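Local coordinates for protein possible prolidase (Bifidobacterium longum NCC2705, PDB 2P9B) that is a putative prolidase of the amidohydrolase family and probably hydrolyses carbon-nitrogen bonds, at residues 129-134 and 156-161; 123-128 and 421-426. All coordinates share one frame; numbering follows the deposited sequence.

Contact 1. Residues 129-134 and 156-161; sequences VTTIRT and GPRILA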
ATOM      1  N   VAL A 129       9.074  -4.050   1.005  1.00  9.09           N
ATOM      2  CA  VAL A 129       8.186  -2.887   0.919  1.00  9.59           C
ATOM      3  C   VAL A 129       8.877  -1.666   1.533  1.00  9.92           C
ATOM      4  O   VAL A 129       9.071  -1.599   2.745  1.00 10.78           O
ATOM      5  CB  VAL A 129       6.878  -3.157   1.673  1.00  9.25           C
ATOM      6  CG1 VAL A 129       5.912  -2.006   1.473  1.00  9.72           C
ATOM      7  CG2 VAL A 129       6.271  -4.459   1.184  1.00 10.73           C
ATOM      8  N   THR A 130       9.230  -0.693   0.695  1.00 10.05           N
ATOM      9  CA  THR A 130       9.946   0.487   1.154  1.00  8.38           C
ATOM     10  C   THR A 130       9.099   1.710   1.497  1.00  8.55           C
ATOM     11  O   THR A 130       9.608   2.678   2.058  1.00  9.55           O
ATOM     12  CB  THR A 130      11.030   0.872   0.135  1.00  8.94           C
ATOM     13  OG1 THR A 130      10.461   0.906  -1.178  1.00 11.03           O
ATOM     14  CG2 THR A 130      12.154  -0.152   0.154  1.00 11.43           C
ATOM     15  N   THR A 131       7.815   1.668   1.159  1.00  7.23           N
ATOM     16  CA  THR A 131       6.905   2.752   1.485  1.00  8.79           C
ATOM     17  C   THR A 131       5.576   2.106   1.839  1.00  8.25           C
ATOM     18  O   THR A 131       5.140   1.176   1.163  1.00  9.12           O
ATOM     19  CB  THR A 131       6.672   3.718   0.297  1.00  9.34           C
ATOM     20  OG1 THR A 131       7.917   4.297  -0.110  1.00 11.07           O
ATOM     21  CG2 THR A 131       5.719   4.844   0.703  1.00 10.51           C
ATOM     22  N   ILE A 132       4.953   2.586   2.908  1.00  9.04           N
ATOM     23  CA  ILE A 132       3.666   2.060   3.328  1.00  8.91           C
ATOM     24  C   ILE A 132       2.784   3.197   3.799  1.00  9.93           C
ATOM     25  O   ILE A 132       3.276   4.272   4.152  1.00 10.21           O
ATOM     26  CB  ILE A 132       3.782   1.049   4.522  1.00  8.99           C
ATOM     27  CG1 ILE A 132       4.326   1.752   5.775  1.00 10.63           C
ATOM     28  CG2 ILE A 132       4.661  -0.118   4.133  1.00 11.52           C
ATOM     29  CD1 ILE A 132       4.342   0.858   7.019  1.00 10.58           C
ATOM     30  N   ARG A 133       1.478   2.964   3.766  1.00  9.00           N
ATOM     31  CA  ARG A 133       0.523   3.927   4.288  1.00  8.79           C
ATOM     32  C   ARG A 133      -0.309   3.127   5.268  1.00  9.11           C
ATOM     33  O   ARG A 133      -0.821   2.069   4.916  1.00  9.43           O
ATOM     34  CB  ARG A 133      -0.416   4.485   3.216  1.00  8.49           C
ATOM     35  CG  ARG A 133      -1.556   5.308   3.845  1.00  8.98           C
ATOM     36  CD  ARG A 133      -2.483   5.936   2.818  1.00 10.30           C
ATOM     37  NE  ARG A 133      -3.114   4.930   1.966  1.00 10.86           N
ATOM     38  CZ  ARG A 133      -4.161   5.164   1.183  1.00 10.48           C
ATOM     39  NH1 ARG A 133      -4.709   6.371   1.146  1.00 12.14           N
ATOM     40  NH2 ARG A 133      -4.653   4.192   0.421  1.00 11.34           N
ATOM     41  N   THR A 134      -0.414   3.595   6.507  1.00 10.23           N
ATOM     42  CA  THR A 134      -1.263   2.888   7.455  1.00 10.41           C
ATOM     43  C   THR A 134      -2.639   3.535   7.314  1.00 10.34           C
ATOM     44  O   THR A 134      -2.744   4.719   6.985  1.00 11.39           O
ATOM     45  CB  THR A 134      -0.771   3.030   8.921  1.00 10.15           C
ATOM     46  OG1 THR A 134      -0.771   4.410   9.317  1.00 12.33           O
ATOM     47  CG2 THR A 134       0.622   2.445   9.064  1.00 11.14           C
ATOM     48  N   GLY A 156      13.776   1.767   8.787  1.00 15.52           N
ATOM     49  CA  GLY A 156      12.414   1.383   8.497  1.00 12.31           C
ATOM     50  C   GLY A 156      11.928   1.944   7.183  1.00 11.72           C
ATOM     51  O   GLY A 156      12.632   2.714   6.529  1.00 13.21           O
ATOM     52  N   PRO A 157      10.712   1.573   6.768  1.00 11.89           N
ATOM     53  CA  PRO A 157      10.140   2.056   5.511  1.00 11.41           C
ATOM     54  C   PRO A 157       9.646   3.491   5.637  1.00 11.64           C
ATOM     55  O   PRO A 157       9.504   4.020   6.743  1.00 11.56           O
ATOM     56  CB  PRO A 157       8.993   1.086   5.272  1.00 11.69           C
ATOM     57  CG  PRO A 157       8.492   0.841   6.682  1.00 12.62           C
ATOM     58  CD  PRO A 157       9.791   0.638   7.444  1.00 12.46           C
ATOM     59  N   ARG A 158       9.398   4.115   4.493  1.00 10.36           N
ATOM     60  CA  ARG A 158       8.859   5.468   4.457  1.00 10.17           C
ATOM     61  C   ARG A 158       7.401   5.250   4.852  1.00 11.63           C
ATOM     62  O   ARG A 158       6.723   4.409   4.261  1.00 12.52           O
ATOM     63  CB  ARG A 158       8.959   6.023   3.035  1.00 10.62           C
ATOM     64  CG  ARG A 158       8.319   7.382   2.840  1.00 11.04           C
ATOM     65  CD  ARG A 158       8.516   7.881   1.412  1.00 14.26           C
ATOM     66  NE  ARG A 158       9.929   8.092   1.085  1.00 13.83           N
ATOM     67  CZ  ARG A 158      10.703   7.201   0.473  1.00 14.43           C
ATOM     68  NH1 ARG A 158      10.215   6.022   0.106  1.00 12.94           N
ATOM     69  NH2 ARG A 158      11.972   7.495   0.216  1.00 15.14           N
ATOM     70  N   ILE A 159       6.921   5.993   5.846  1.00 10.56           N
ATOM     71  CA  ILE A 159       5.560   5.806   6.331  1.00 10.66           C
ATOM     72  C   ILE A 159       4.600   6.987   6.248  1.00  9.94           C
ATOM     73  O   ILE A 159       4.943   8.112   6.620  1.00 12.48           O
ATOM     74  CB  ILE A 159       5.566   5.363   7.831  1.00 10.10           C
ATOM     75  CG1 ILE A 159       6.343   4.058   8.000  1.00 10.15           C
ATOM     76  CG2 ILE A 159       4.133   5.200   8.342  1.00 13.22           C
ATOM     77  CD1 ILE A 159       6.496   3.633   9.465  1.00 12.58           C
ATOM     78  N   LEU A 160       3.404   6.724   5.724  1.00 10.67           N
ATOM     79  CA  LEU A 160       2.348   7.728   5.711  1.00 10.08           C
ATOM     80  C   LEU A 160       1.454   7.197   6.826  1.00 11.68           C
ATOM     81  O   LEU A 160       0.807   6.163   6.667  1.00 11.69           O
ATOM     82  CB  LEU A 160       1.584   7.750   4.391  1.00 11.34           C
ATOM     83  CG  LEU A 160       2.169   8.637   3.293  1.00 12.14           C
ATOM     84  CD1 LEU A 160       3.431   8.008   2.721  1.00 15.74           C
ATOM     85  CD2 LEU A 160       1.120   8.824   2.210  1.00 13.96           C
ATOM     86  N   ALA A 161       1.449   7.892   7.959  1.00 10.65           N
ATOM     87  CA  ALA A 161       0.666   7.483   9.124  1.00 10.85           C
ATOM     88  C   ALA A 161      -0.683   8.186   9.177  1.00 10.15           C
ATOM     89  O   ALA A 161      -0.762   9.402   9.064  1.00 11.67           O
ATOM     90  CB  ALA A 161       1.454   7.774  10.404  1.00 10.19           C
TER
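Arg-158 meets Thr-130 and Thr-131 with its CB, its CD and one nitrogen of its guanidinium. Arg-158 CB rests 3.5 Å from Thr-130 O. CG stands anti to the backbone N (chi1 175°), and the extended chain brings Arg-158 CD to 3.9 Å from Thr-131 OG1. The chain bends at chi3, which sets NE. Further on, Arg-158 NH1 donates to Thr-131 OG1 at 2.9 Å. That bond is bent, with 139° at the hydrogen, although the hydroxyl oxygen lies almost in the guanidinium plane. NH1 also forms a salt bridge with Asp-402, and NE a long, weak ion pair with Glu-391. An alanine here would probably leave Asp-402 without this positive mate and Thr-131 OG1 without its guanidinium donor. On the opposite face of the sheet, Ile-132 and Ile-159 lie side by side and point the same way, their CG1 atoms 3.8 Å apart. Ile-132 CD1 also reaches Pro-157 CG at 4.2 Å. Pro-157 CB packs on Val-129 O, which is buried and has no polar partner in the model.

The backbones form a parallel pair. Thr-130 O accepts from Arg-158 N at 2.8 Å. Ile-132 bonds through its N to Arg-158 O and through its O to Leu-160 N. Thr-134 N closes the ladder on Leu-160 O. On the face shared with Arg-158, Arg-133 and Leu-160 meet at their CB atoms. Arg-133 NE and NH1 hydrogen-bond Ala-76 O and Thr-263 OG1, and NH2 forms a salt bridge with Glu-265.

This strand pair belongs to a beta-alpha-beta unit, the building pattern of the TIM-barrel clan, joined through helix 141-150, which touches Ile-159. Leu-124 and Leu-125 of helix 113-126 pack on Ile-132 and Pro-157, respectively. Strand 68-78 runs parallel beside 129-134.

Contact 2. Residues 123-128 and 421-426; sequences TLLESG and ALVIAA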
ATOM      1  N   THR A 123       8.992  -5.924   9.432  1.00 10.90           N
ATOM      2  CA  THR A 123       8.615  -7.109   8.663  1.00 11.28           C
ATOM      3  C   THR A 123       8.261  -6.685   7.235  1.00 11.08           C
ATOM      4  O   THR A 123       8.699  -7.305   6.270  1.00 12.22           O
ATOM      5  CB  THR A 123       7.411  -7.820   9.303  1.00 10.33           C
ATOM      6  OG1 THR A 123       7.806  -8.361  10.568  1.00 13.74           O
ATOM      7  CG2 THR A 123       6.906  -8.945   8.412  1.00 10.57           C
ATOM      8  N   LEU A 124       7.469  -5.627   7.110  1.00 11.04           N
ATOM      9  CA  LEU A 124       7.089  -5.115   5.796  1.00  9.86           C
ATOM     10  C   LEU A 124       8.349  -4.757   5.017  1.00 10.35           C
ATOM     11  O   LEU A 124       8.507  -5.159   3.863  1.00 11.06           O
ATOM     12  CB  LEU A 124       6.187  -3.882   5.934  1.00 10.42           C
ATOM     13  CG  LEU A 124       4.706  -4.179   6.159  1.00 10.34           C
ATOM     14  CD1 LEU A 124       4.041  -3.036   6.918  1.00 10.54           C
ATOM     15  CD2 LEU A 124       4.037  -4.412   4.811  1.00 11.76           C
ATOM     16  N   LEU A 125       9.256  -4.018   5.648  1.00 10.57           N
ATOM     17  CA  LEU A 125      10.495  -3.639   4.973  1.00 10.49           C
ATOM     18  C   LEU A 125      11.300  -4.865   4.543  1.00 10.88           C
ATOM     19  O   LEU A 125      11.750  -4.941   3.402  1.00 11.35           O
ATOM     20  CB  LEU A 125      11.352  -2.742   5.875  1.00 10.97           C
ATOM     21  CG  LEU A 125      12.680  -2.273   5.265  1.00 11.24           C
ATOM     22  CD1 LEU A 125      12.406  -1.488   3.987  1.00 14.97           C
ATOM     23  CD2 LEU A 125      13.437  -1.403   6.265  1.00 12.89           C
ATOM     24  N   GLU A 126      11.467  -5.832   5.445  1.00 10.96           N
ATOM     25  CA  GLU A 126      12.228  -7.040   5.123  1.00 11.53           C
ATOM     26  C   GLU A 126      11.608  -7.823   3.969  1.00 13.27           C
ATOM     27  O   GLU A 126      12.305  -8.574   3.283  1.00 14.31           O
ATOM     28  CB  GLU A 126      12.349  -7.948   6.354  1.00 13.07           C
ATOM     29  CG  GLU A 126      13.135  -7.312   7.498  1.00 16.15           C
ATOM     30  CD  GLU A 126      13.124  -8.146   8.765  1.00 19.34           C
ATOM     31  OE1 GLU A 126      12.141  -8.877   8.993  1.00 21.51           O
ATOM     32  OE2 GLU A 126      14.095  -8.049   9.541  1.00 21.75           O
ATOM     33  N   SER A 127      10.303  -7.650   3.759  1.00 12.29           N
ATOM     34  CA  SER A 127       9.614  -8.345   2.681  1.00 11.52           C
ATOM     35  C   SER A 127       9.806  -7.588   1.366  1.00 11.59           C
ATOM     36  O   SER A 127       9.345  -8.033   0.315  1.00 12.73           O
ATOM     37  CB  SER A 127       8.116  -8.488   2.993  1.00 11.38           C
ATOM     38  OG  SER A 127       7.407  -7.274   2.793  1.00 14.56           O
ATOM     39  N   GLY A 128      10.483  -6.445   1.439  1.00 10.34           N
ATOM     40  CA  GLY A 128      10.744  -5.655   0.245  1.00 10.31           C
ATOM     41  C   GLY A 128       9.877  -4.424   0.012  1.00 10.40           C
ATOM     42  O   GLY A 128       9.950  -3.813  -1.057  1.00 11.20           O
ATOM     43  N   ALA A 421      16.312 -10.945  -2.190  1.00 12.86           N
ATOM     44  CA  ALA A 421      17.726 -11.233  -1.999  1.00 12.71           C
ATOM     45  C   ALA A 421      18.291 -10.155  -1.078  1.00 13.57           C
ATOM     46  O   ALA A 421      19.128 -10.421  -0.213  1.00 14.42           O
ATOM     47  CB  ALA A 421      18.451 -11.210  -3.339  1.00 14.36           C
ATOM     48  N   LEU A 422      17.816  -8.928  -1.272  1.00 12.70           N
ATOM     49  CA  LEU A 422      18.260  -7.797  -0.463  1.00 12.18           C
ATOM     50  C   LEU A 422      17.303  -6.631  -0.646  1.00 12.64           C
ATOM     51  O   LEU A 422      16.784  -6.414  -1.738  1.00 13.74           O
ATOM     52  CB  LEU A 422      19.670  -7.361  -0.886  1.00 12.53           C
ATOM     53  CG  LEU A 422      20.286  -6.118  -0.230  1.00 13.15           C
ATOM     54  CD1 LEU A 422      20.510  -6.364   1.256  1.00 13.53           C
ATOM     55  CD2 LEU A 422      21.615  -5.785  -0.905  1.00 13.38           C
ATOM     56  N   VAL A 423      17.073  -5.891   0.432  1.00 11.58           N
ATOM     57  CA  VAL A 423      16.198  -4.726   0.387  1.00 10.52           C
ATOM     58  C   VAL A 423      17.023  -3.518   0.818  1.00 11.54           C
ATOM     59  O   VAL A 423      17.778  -3.592   1.779  1.00 13.29           O
ATOM     60  CB  VAL A 423      15.013  -4.866   1.355  1.00 11.09           C
ATOM     61  CG1 VAL A 423      14.058  -3.680   1.187  1.00 10.96           C
ATOM     62  CG2 VAL A 423      14.293  -6.169   1.095  1.00 10.34           C
ATOM     63  N   ILE A 424      16.885  -2.417   0.095  1.00 10.36           N
ATOM     64  CA  ILE A 424      17.614  -1.202   0.423  1.00 11.08           C
ATOM     65  C   ILE A 424      16.567  -0.112   0.579  1.00 11.82           C
ATOM     66  O   ILE A 424      15.750   0.099  -0.317  1.00 11.35           O
ATOM     67  CB  ILE A 424      18.612  -0.836  -0.702  1.00 11.73           C
ATOM     68  CG1 ILE A 424      19.580  -2.002  -0.907  1.00 15.08           C
ATOM     69  CG2 ILE A 424      19.361   0.449  -0.349  1.00 12.11           C
ATOM     70  CD1 ILE A 424      20.589  -1.804  -2.011  1.00 17.57           C
ATOM     71  N   ALA A 425      16.578   0.558   1.728  1.00 10.89           N
ATOM     72  CA  ALA A 425      15.612   1.617   2.003  1.00 11.26           C
ATOM     73  C   ALA A 425      16.324   2.958   2.080  1.00 11.34           C
ATOM     74  O   ALA A 425      17.163   3.172   2.950  1.00 12.89           O
ATOM     75  CB  ALA A 425      14.886   1.334   3.317  1.00 12.13           C
ATOM     76  N   ALA A 426      15.979   3.861   1.170  1.00 11.69           N
ATOM     77  CA  ALA A 426      16.605   5.179   1.140  1.00 12.62           C
ATOM     78  C   ALA A 426      18.127   5.073   1.260  1.00 12.62           C
ATOM     79  O   ALA A 426      18.758   5.824   2.005  1.00 14.18           O
ATOM     80  CB  ALA A 426      16.048   6.047   2.257  1.00 14.22           C
TER
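The peptide carbonyl of Leu-125 is the flat group that Val-423 meets. Both methyls of Val-423 lie on one side of its plane, with CG1 at 3.4 Å and CG2 at 3.6 Å from Leu-125 O. Gly-128 N comes from the other side and donates to Leu-125 O at 2.8 Å, within the helix end. CG1 of Val-423 is anti to the backbone N (chi1 -175°). Val-423 CG1 also touches Leu-125 CD1 at 3.9 Å. Val-423 CG2 lies 3.7 Å from Gly-128 CA.

The Leu-125 side chain crosses that of Val-423 at a slant. Leu-125 CD1 packs on Ala-425 CB as well, at 3.8 Å. Helix 113-126 ends here in a Schellman motif. Gly-128 takes the positive phi (102°), an angle at which a CB would be jammed against the carbonyl oxygen of Ser-127. Ser-127 OG turns back to bond Leu-124 O.

Strand 422-425 pairs antiparallel with strand 403-406 in the mixed sheet that also holds 129-134, and Val-423 touches Thr-130 there.

Across the contact, then, the interaction is apolar packing. The helix-end carbonyl of Leu-125 gets its hydrogen bond from the capping turn, while the strand supplies carbon surface.

In the fold
Contacts 1 and 2 have centres about 11 Å apart, and both reach the same mixed sheet. Helix 113-126 leads through a short turn into strand 129-134, and Leu-124 O probably accepts a hydrogen bond from Val-129 N at 3.1 Å. Leu-125 CD2 packs on Gly-156 CA at 3.7 Å. Thr-130 CG2 lies 3.6 Å from Ile-424 O. Along the chain, contact 1 is nested inside the loop closed by contact 2. The centre of contact 1 is about 8 Å from the chain centre, that of contact 2 about 14 Å. The Arg-133 side chain of contact 1 lies near, without touching, His-77, His-79 and Asp-345. These may form an empty metal site, consistent with a metal-dependent amidohydrolase.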